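Nucleosome assembly protein 1, putative (Plasmodium falciparum, PDB 3FS3) probably binds histones and acts as a chromatin-associated histone chaperone of the nucleosome assembly protein family. Local coordinates at residues D85-G88 against P89-K93; K278-I281 against I282-V286; F77-R80 against Q81-D85. All blocks are in the same frame, centred on the assembly; numbering follows the deposited sequence.

Contact 1: D85-G88 against P89-K93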
loop_
_atom_site.group_PDB
_atom_site.type_symbol
_atom_site.label_atom_id
_atom_site.label_comp_id
_atom_site.label_asym_id
_atom_site.label_seq_id
_atom_site.Cartn_x
_atom_site.Cartn_y
_atom_site.Cartn_z
ATOM N N ASP A 85 -18.550 4.599 -8.285
ATOM C CA ASP A 85 -19.918 4.769 -8.769
ATOM C C ASP A 85 -20.305 3.732 -9.815
ATOM O O ASP A 85 -21.480 3.406 -9.967
ATOM C CB ASP A 85 -20.125 6.177 -9.336
ATOM C CG ASP A 85 -20.215 7.234 -8.246
ATOM O OD1 ASP A 85 -21.039 7.067 -7.317
ATOM O OD2 ASP A 85 -19.468 8.233 -8.314
ATOM N N LEU A 86 -19.322 3.216 -10.544
ATOM C CA LEU A 86 -19.606 2.187 -11.534
ATOM C C LEU A 86 -19.844 0.849 -10.822
ATOM O O LEU A 86 -20.632 0.034 -11.285
ATOM C CB LEU A 86 -18.451 2.070 -12.539
ATOM C CG LEU A 86 -18.353 3.264 -13.502
ATOM C CD1 LEU A 86 -17.192 3.079 -14.450
ATOM C CD2 LEU A 86 -19.654 3.408 -14.285
ATOM N N TYR A 87 -19.179 0.624 -9.691
ATOM C CA TYR A 87 -19.374 -0.632 -8.951
ATOM C C TYR A 87 -20.718 -0.669 -8.220
ATOM O O TYR A 87 -21.337 -1.733 -8.082
ATOM C CB TYR A 87 -18.257 -0.856 -7.918
ATOM C CG TYR A 87 -16.851 -0.933 -8.480
ATOM C CD1 TYR A 87 -16.587 -1.571 -9.697
ATOM C CD2 TYR A 87 -15.781 -0.377 -7.788
ATOM C CE1 TYR A 87 -15.285 -1.648 -10.208
ATOM C CE2 TYR A 87 -14.472 -0.451 -8.289
ATOM C CZ TYR A 87 -14.234 -1.084 -9.499
ATOM O OH TYR A 87 -12.954 -1.132 -10.004
ATOM N N GLY A 88 -21.153 0.498 -7.747
ATOM C CA GLY A 88 -22.407 0.614 -7.018
ATOM C C GLY A 88 -23.577 -0.200 -7.545
ATOM O O GLY A 88 -24.132 -1.019 -6.813
ATOM N N PRO A 89 -23.990 0.005 -8.807
ATOM C CA PRO A 89 -25.114 -0.741 -9.386
ATOM C C PRO A 89 -24.858 -2.249 -9.398
ATOM O O PRO A 89 -25.784 -3.052 -9.308
ATOM C CB PRO A 89 -25.217 -0.177 -10.801
ATOM C CG PRO A 89 -24.710 1.239 -10.633
ATOM C CD PRO A 89 -23.517 1.048 -9.734
ATOM N N ILE A 90 -23.597 -2.628 -9.530
ATOM C CA ILE A 90 -23.264 -4.043 -9.559
ATOM C C ILE A 90 -23.471 -4.649 -8.176
ATOM O O ILE A 90 -23.901 -5.795 -8.058
ATOM C CB ILE A 90 -21.817 -4.252 -10.042
ATOM C CG1 ILE A 90 -21.662 -3.622 -11.434
ATOM C CG2 ILE A 90 -21.500 -5.740 -10.126
ATOM C CD1 ILE A 90 -20.268 -3.737 -12.030
ATOM N N TYR A 91 -23.189 -3.875 -7.130
ATOM C CA TYR A 91 -23.377 -4.370 -5.769
ATOM C C TYR A 91 -24.868 -4.466 -5.449
ATOM O O TYR A 91 -25.314 -5.434 -4.828
ATOM C CB TYR A 91 -22.689 -3.455 -4.741
ATOM C CG TYR A 91 -21.179 -3.396 -4.865
ATOM C CD1 TYR A 91 -20.446 -4.528 -5.231
ATOM C CD2 TYR A 91 -20.479 -2.220 -4.588
ATOM C CE1 TYR A 91 -19.058 -4.492 -5.317
ATOM C CE2 TYR A 91 -19.086 -2.173 -4.673
ATOM C CZ TYR A 91 -18.384 -3.314 -5.039
ATOM O OH TYR A 91 -17.010 -3.281 -5.145
ATOM N N ASP A 92 -25.637 -3.467 -5.876
ATOM C CA ASP A 92 -27.071 -3.460 -5.616
ATOM C C ASP A 92 -27.786 -4.601 -6.323
ATOM O O ASP A 92 -28.794 -5.106 -5.823
ATOM C CB ASP A 92 -27.704 -2.134 -6.046
ATOM C CG ASP A 92 -27.107 -0.947 -5.329
ATOM O OD1 ASP A 92 -26.811 -1.072 -4.119
ATOM O OD2 ASP A 92 -26.944 0.113 -5.970
ATOM N N LYS A 93 -27.282 -4.999 -7.489
ATOM C CA LYS A 93 -27.907 -6.092 -8.221
ATOM C C LYS A 93 -27.698 -7.388 -7.453
ATOM O O LYS A 93 -28.598 -8.215 -7.342
ATOM C CB LYS A 93 -27.331 -6.206 -9.641
ATOM C CG LYS A 93 -27.924 -5.184 -10.605
ATOM C CD LYS A 93 -27.481 -5.394 -12.059
ATOM C CE LYS A 93 -26.002 -5.083 -12.270
ATOM N NZ LYS A 93 -25.596 -5.154 -13.717
#
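Tyr-87 meets Tyr-91 one turn further along the helix, and their side chains run alongside each other in the same direction. CB of Tyr-87 sits against the CE2-CZ side of the Tyr-91 ring, 3.6 Å from CE2 of Tyr-91. Both residues hold CG anti to the carbonyl carbon, with chi1 near -60°, which explains the shared direction. The carbonyl of Tyr-87 also lies over one face of the Tyr-91 ring, its O 3.5 Å above the plane and displaced toward the rim.

Backbone hydrogen bonds form the second group. Tyr-91 N reaches Tyr-87 O at 3.0 Å, and Asp-92 N reaches Gly-88 O at 3.0 Å. Each oxygen also receives a weak bond from one residue earlier: Ile-90 N to Tyr-87 O, and Tyr-91 N to Gly-88 O. Pro-89 has no N-H to offer, so the turn before it lacks one bond and the helix kinks there; Pro-89 CD sits 3.1 Å from Asp-85 O, where a donor would otherwise come.

The kink falls within the long helix 49-99, the dimerisation helix of the NAP fold, which packs against the second subunit. On that side Tyr-65 of the second subunit meets the Tyr-87 ring with planes about 30° apart, while Tyr-68 of the second subunit packs on Leu-86 and Ile-90.

Asp-92 OD2 stands 3.1 Å from Gly-88 O, two acceptors that cannot bond directly. Lys-93 NZ forms a salt bridge to Glu-64 of the second subunit.

Contact 2: K278-I281 against I282-V286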
loop_
_atom_site.group_PDB
_atom_site.type_symbol
_atom_site.label_atom_id
_atom_site.label_comp_id
_atom_site.label_asym_id
_atom_site.label_seq_id
_atom_site.Cartn_x
_atom_site.Cartn_y
_atom_site.Cartn_z
ATOM N N LYS A 278 -13.538 -4.516 3.020
ATOM C CA LYS A 278 -13.669 -3.420 2.075
ATOM C C LYS A 278 -13.075 -3.693 0.698
ATOM O O LYS A 278 -13.728 -3.481 -0.318
ATOM C CB LYS A 278 -13.014 -2.168 2.673
ATOM C CG LYS A 278 -12.774 -1.027 1.697
ATOM C CD LYS A 278 -12.272 0.206 2.444
ATOM C CE LYS A 278 -12.043 1.389 1.515
ATOM N NZ LYS A 278 -10.877 1.180 0.606
ATOM N N GLU A 279 -11.842 -4.178 0.664
ATOM C CA GLU A 279 -11.169 -4.410 -0.609
ATOM C C GLU A 279 -11.266 -5.814 -1.187
ATOM O O GLU A 279 -11.041 -6.005 -2.379
ATOM C CB GLU A 279 -9.694 -4.040 -0.476
ATOM C CG GLU A 279 -9.454 -2.687 0.154
ATOM C CD GLU A 279 -8.001 -2.274 0.089
ATOM O OE1 GLU A 279 -7.144 -3.024 0.610
ATOM O OE2 GLU A 279 -7.717 -1.199 -0.484
ATOM N N ARG A 280 -11.601 -6.789 -0.353
ATOM C CA ARG A 280 -11.673 -8.170 -0.805
ATOM C C ARG A 280 -13.054 -8.808 -0.820
ATOM O O ARG A 280 -13.523 -9.239 -1.870
ATOM C CB ARG A 280 -10.713 -9.025 0.029
ATOM C CG ARG A 280 -9.282 -9.044 -0.510
ATOM C CD ARG A 280 -9.254 -9.784 -1.841
ATOM N NE ARG A 280 -7.905 -10.118 -2.286
ATOM C CZ ARG A 280 -7.635 -10.983 -3.259
ATOM N NH1 ARG A 280 -8.622 -11.602 -3.889
ATOM N NH2 ARG A 280 -6.378 -11.236 -3.598
ATOM N N ILE A 281 -13.698 -8.874 0.340
ATOM C CA ILE A 281 -15.021 -9.480 0.452
ATOM C C ILE A 281 -16.063 -8.792 -0.427
ATOM O O ILE A 281 -16.749 -9.437 -1.214
ATOM C CB ILE A 281 -15.516 -9.454 1.918
ATOM C CG1 ILE A 281 -14.480 -10.120 2.829
ATOM C CG2 ILE A 281 -16.861 -10.163 2.037
ATOM C CD1 ILE A 281 -14.299 -11.606 2.586
ATOM N N ILE A 282 -16.179 -7.480 -0.291
ATOM C CA ILE A 282 -17.156 -6.718 -1.059
ATOM C C ILE A 282 -16.930 -6.743 -2.583
ATOM O O ILE A 282 -17.863 -6.966 -3.350
ATOM C CB ILE A 282 -17.208 -5.260 -0.530
ATOM C CG1 ILE A 282 -17.779 -5.262 0.894
ATOM C CG2 ILE A 282 -18.020 -4.382 -1.447
ATOM C CD1 ILE A 282 -17.813 -3.909 1.562
ATOM N N PRO A 283 -15.689 -6.535 -3.044
ATOM C CA PRO A 283 -15.479 -6.557 -4.503
ATOM C C PRO A 283 -15.579 -7.939 -5.172
ATOM O O PRO A 283 -15.953 -8.041 -6.351
ATOM C CB PRO A 283 -14.077 -5.961 -4.662
ATOM C CG PRO A 283 -13.896 -5.111 -3.413
ATOM C CD PRO A 283 -14.505 -5.995 -2.348
ATOM N N TYR A 284 -15.263 -8.995 -4.414
ATOM C CA TYR A 284 -15.246 -10.363 -4.933
ATOM C C TYR A 284 -16.059 -11.374 -4.118
ATOM O O TYR A 284 -15.730 -12.557 -4.098
ATOM C CB TYR A 284 -13.795 -10.857 -4.978
ATOM C CG TYR A 284 -12.785 -9.815 -5.421
ATOM C CD1 TYR A 284 -12.914 -9.166 -6.646
ATOM C CD2 TYR A 284 -11.697 -9.487 -4.616
ATOM C CE1 TYR A 284 -11.989 -8.217 -7.063
ATOM C CE2 TYR A 284 -10.761 -8.540 -5.020
ATOM C CZ TYR A 284 -10.914 -7.909 -6.246
ATOM O OH TYR A 284 -9.989 -6.979 -6.657
ATOM N N ALA A 285 -17.121 -10.916 -3.466
ATOM C CA ALA A 285 -17.939 -11.778 -2.616
ATOM C C ALA A 285 -18.237 -13.186 -3.096
ATOM O O ALA A 285 -17.855 -14.164 -2.440
ATOM C CB ALA A 285 -19.244 -11.089 -2.283
ATOM N N VAL A 286 -18.922 -13.299 -4.231
ATOM C CA VAL A 286 -19.301 -14.614 -4.722
ATOM C C VAL A 286 -18.127 -15.555 -4.942
ATOM O O VAL A 286 -18.262 -16.756 -4.736
ATOM C CB VAL A 286 -20.147 -14.526 -6.026
ATOM C CG1 VAL A 286 -19.278 -14.105 -7.219
ATOM C CG2 VAL A 286 -20.821 -15.869 -6.282
#
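Arg-280 and Tyr-284 are joined through the backbone by a bond from Tyr-284 N to Arg-280 O, 3.1 Å long, in a helix that has a wider pi-type turn at 278-281 and is kinked at Pro-283 and Val-286, whose N atoms have no bond to the turn before. The proline carries no N-H, and its ring carbons face the carbonyls of that turn: CD lies 3.3 Å from Lys-278 O and CG 3.2 Å from Glu-279 O.

The Arg-280 chain bends at chi2 (-68°), which brings CD to the edge of the Tyr-284 ring, in its plane, 3.7 Å from CD2. The guanidinium and ring planes stand 75° apart, so the two groups do not stack. One face of the same ring is covered by CB of Pro-283, 3.8 Å above its centre.

Helix 260-289 of the NAP domain lies here between helix 49-99, where Ile-282 and Pro-283 pack on Tyr-91, and the sheet, where Ile-282 meets Ile-143 and Cys-145 of strand 140-147. Pro-283 on one face and Arg-280 CD at the edge are carbon contacts that would restrict the turning of the tyrosine ring, while its OH hydrogen-bonds to Glu-69 of the second subunit, carrying the polar end into the dimer interface.

Contact 3: F77-R80 against Q81-D85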
loop_
_atom_site.group_PDB
_atom_site.type_symbol
_atom_site.label_atom_id
_atom_site.label_comp_id
_atom_site.label_asym_id
_atom_site.label_seq_id
_atom_site.Cartn_x
_atom_site.Cartn_y
_atom_site.Cartn_z
ATOM N N PHE A 77 -8.048 10.799 -7.375
ATOM C CA PHE A 77 -9.280 10.917 -6.604
ATOM C C PHE A 77 -10.458 10.738 -7.551
ATOM O O PHE A 77 -11.395 10.005 -7.251
ATOM C CB PHE A 77 -9.367 12.292 -5.935
ATOM C CG PHE A 77 -8.484 12.446 -4.722
ATOM C CD1 PHE A 77 -7.502 11.503 -4.423
ATOM C CD2 PHE A 77 -8.627 13.554 -3.884
ATOM C CE1 PHE A 77 -6.669 11.664 -3.312
ATOM C CE2 PHE A 77 -7.800 13.725 -2.769
ATOM C CZ PHE A 77 -6.820 12.777 -2.482
ATOM N N LEU A 78 -10.400 11.416 -8.693
ATOM C CA LEU A 78 -11.450 11.322 -9.696
ATOM C C LEU A 78 -11.631 9.878 -10.127
ATOM O O LEU A 78 -12.739 9.337 -10.106
ATOM C CB LEU A 78 -11.100 12.158 -10.931
ATOM C CG LEU A 78 -11.341 13.667 -10.894
ATOM C CD1 LEU A 78 -10.822 14.300 -12.181
ATOM C CD2 LEU A 78 -12.830 13.945 -10.731
ATOM N N LEU A 79 -10.522 9.262 -10.512
ATOM C CA LEU A 79 -10.521 7.889 -10.987
ATOM C C LEU A 79 -11.188 6.933 -10.011
ATOM O O LEU A 79 -12.084 6.191 -10.396
ATOM C CB LEU A 79 -9.086 7.441 -11.277
ATOM C CG LEU A 79 -8.938 6.149 -12.078
ATOM C CD1 LEU A 79 -9.619 6.312 -13.443
ATOM C CD2 LEU A 79 -7.452 5.814 -12.242
ATOM N N ARG A 80 -10.767 6.954 -8.749
ATOM C CA ARG A 80 -11.357 6.058 -7.755
ATOM C C ARG A 80 -12.846 6.354 -7.510
ATOM O O ARG A 80 -13.629 5.442 -7.257
ATOM C CB ARG A 80 -10.573 6.126 -6.435
ATOM C CG ARG A 80 -9.106 5.650 -6.523
ATOM C CD ARG A 80 -8.511 5.482 -5.126
ATOM N NE ARG A 80 -7.082 5.159 -5.105
ATOM C CZ ARG A 80 -6.556 4.015 -5.536
ATOM N NH1 ARG A 80 -7.338 3.064 -6.035
ATOM N NH2 ARG A 80 -5.244 3.817 -5.451
ATOM N N GLN A 81 -13.242 7.619 -7.597
ATOM C CA GLN A 81 -14.643 7.980 -7.398
ATOM C C GLN A 81 -15.474 7.422 -8.542
ATOM O O GLN A 81 -16.483 6.757 -8.321
ATOM C CB GLN A 81 -14.820 9.500 -7.344
ATOM C CG GLN A 81 -14.140 10.169 -6.161
ATOM C CD GLN A 81 -14.531 9.544 -4.839
ATOM O OE1 GLN A 81 -14.245 8.372 -4.588
ATOM N NE2 GLN A 81 -15.193 10.322 -3.986
ATOM N N LYS A 82 -15.038 7.694 -9.765
ATOM C CA LYS A 82 -15.730 7.221 -10.952
ATOM C C LYS A 82 -16.056 5.729 -10.866
ATOM O O LYS A 82 -17.211 5.329 -11.007
ATOM C CB LYS A 82 -14.874 7.489 -12.191
ATOM C CG LYS A 82 -15.364 6.797 -13.446
ATOM C CD LYS A 82 -14.351 6.942 -14.566
ATOM C CE LYS A 82 -14.654 6.004 -15.723
ATOM N NZ LYS A 82 -13.628 6.131 -16.799
ATOM N N TYR A 83 -15.041 4.905 -10.633
ATOM C CA TYR A 83 -15.280 3.473 -10.555
ATOM C C TYR A 83 -16.081 3.084 -9.324
ATOM O O TYR A 83 -16.830 2.108 -9.354
ATOM C CB TYR A 83 -13.955 2.712 -10.655
ATOM C CG TYR A 83 -13.473 2.665 -12.089
ATOM C CD1 TYR A 83 -13.863 1.633 -12.941
ATOM C CD2 TYR A 83 -12.732 3.721 -12.629
ATOM C CE1 TYR A 83 -13.540 1.654 -14.295
ATOM C CE2 TYR A 83 -12.403 3.753 -13.981
ATOM C CZ TYR A 83 -12.813 2.719 -14.809
ATOM O OH TYR A 83 -12.517 2.758 -16.153
ATOM N N HIS A 84 -15.941 3.843 -8.244
ATOM C CA HIS A 84 -16.729 3.544 -7.062
ATOM C C HIS A 84 -18.201 3.596 -7.477
ATOM O O HIS A 84 -18.991 2.744 -7.080
ATOM C CB HIS A 84 -16.496 4.564 -5.954
ATOM C CG HIS A 84 -17.380 4.353 -4.764
ATOM N ND1 HIS A 84 -17.310 3.221 -3.978
ATOM C CD2 HIS A 84 -18.381 5.106 -4.251
ATOM C CE1 HIS A 84 -18.229 3.287 -3.032
ATOM N NE2 HIS A 84 -18.893 4.420 -3.175
ATOM N N ASP A 85 -18.550 4.599 -8.285
ATOM C CA ASP A 85 -19.918 4.769 -8.769
ATOM C C ASP A 85 -20.305 3.732 -9.815
ATOM O O ASP A 85 -21.480 3.406 -9.967
ATOM C CB ASP A 85 -20.125 6.177 -9.336
ATOM C CG ASP A 85 -20.215 7.234 -8.246
ATOM O OD1 ASP A 85 -21.039 7.067 -7.317
ATOM O OD2 ASP A 85 -19.468 8.233 -8.314
#
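Leu-79 sets CG anti to its own nitrogen (chi1 -166°), whereas Tyr-83 has CG opposite the carbonyl carbon (chi1 -77°); with these torsions the two side chains run side by side, one turn apart. CD1 of Leu-79 then lies 3.8 Å from CE2 of Tyr-83, an apolar touch at one corner of the ring. Leu-79 O approaches the same ring at its edge, in plane, 3.4 Å from CD2 of Tyr-83. That oxygen also accepts Tyr-83 N at 3.2 Å, with an N-H...O angle of 175°, so a single carbonyl meets both the amide and the ring of Tyr-83.

CG of Gln-81 comes within 3.0 Å of Phe-77 O, which also accepts Gln-81 N.

The regular i to i+4 pattern of an alpha helix joins the two segments through four bonds, from Phe-77 O to His-84 N. Lys-82 N to Leu-78 O is short at 2.8 Å and nearly straight, and the His-84 N to Arg-80 O bond is less straight. The turn belongs to the long helix 49-99, the dimerisation helix of NAP proteins, and one side of it, with Leu-79 and Tyr-83, faces the second subunit.

Phe-72 of the second subunit packs on Leu-79 and Arg-80 and meets the Tyr-83 ring edge-to-face. Glu-75 of that subunit takes both a hydrogen bond from Tyr-83 OH and a salt bridge from Lys-82 NZ, so two groups from adjacent residues converge on one carboxylate. Within the same chain, the ring of His-84 lies edge-to-face with that of Tyr-147.

Overall arrangement
Contacts 1 and 3 occupy consecutive turns of helix 49-99 and share Asp-85. Contact 2 lies on helix 260-289, its centre about 10 Å from the centre of the chain against 17 Å for the other two. Contact 1 is a surface contact; contacts 2 and 3 are partly buried. Contacts 1 and 2 touch directly, Tyr-91 CE1 lying 3.4 Å from Ile-282 O. A proline interrupts the bonding in both, and contact 2 has a further break at Val-286 and a pi-type turn; contact 3 keeps regular helical bonding. Contact 2 packs buried isoleucines, proline and alanine among the domain's helices and sheet, whereas contacts 1 and 3 present mainly aromatic and charged groups to the second subunit, which all three touch.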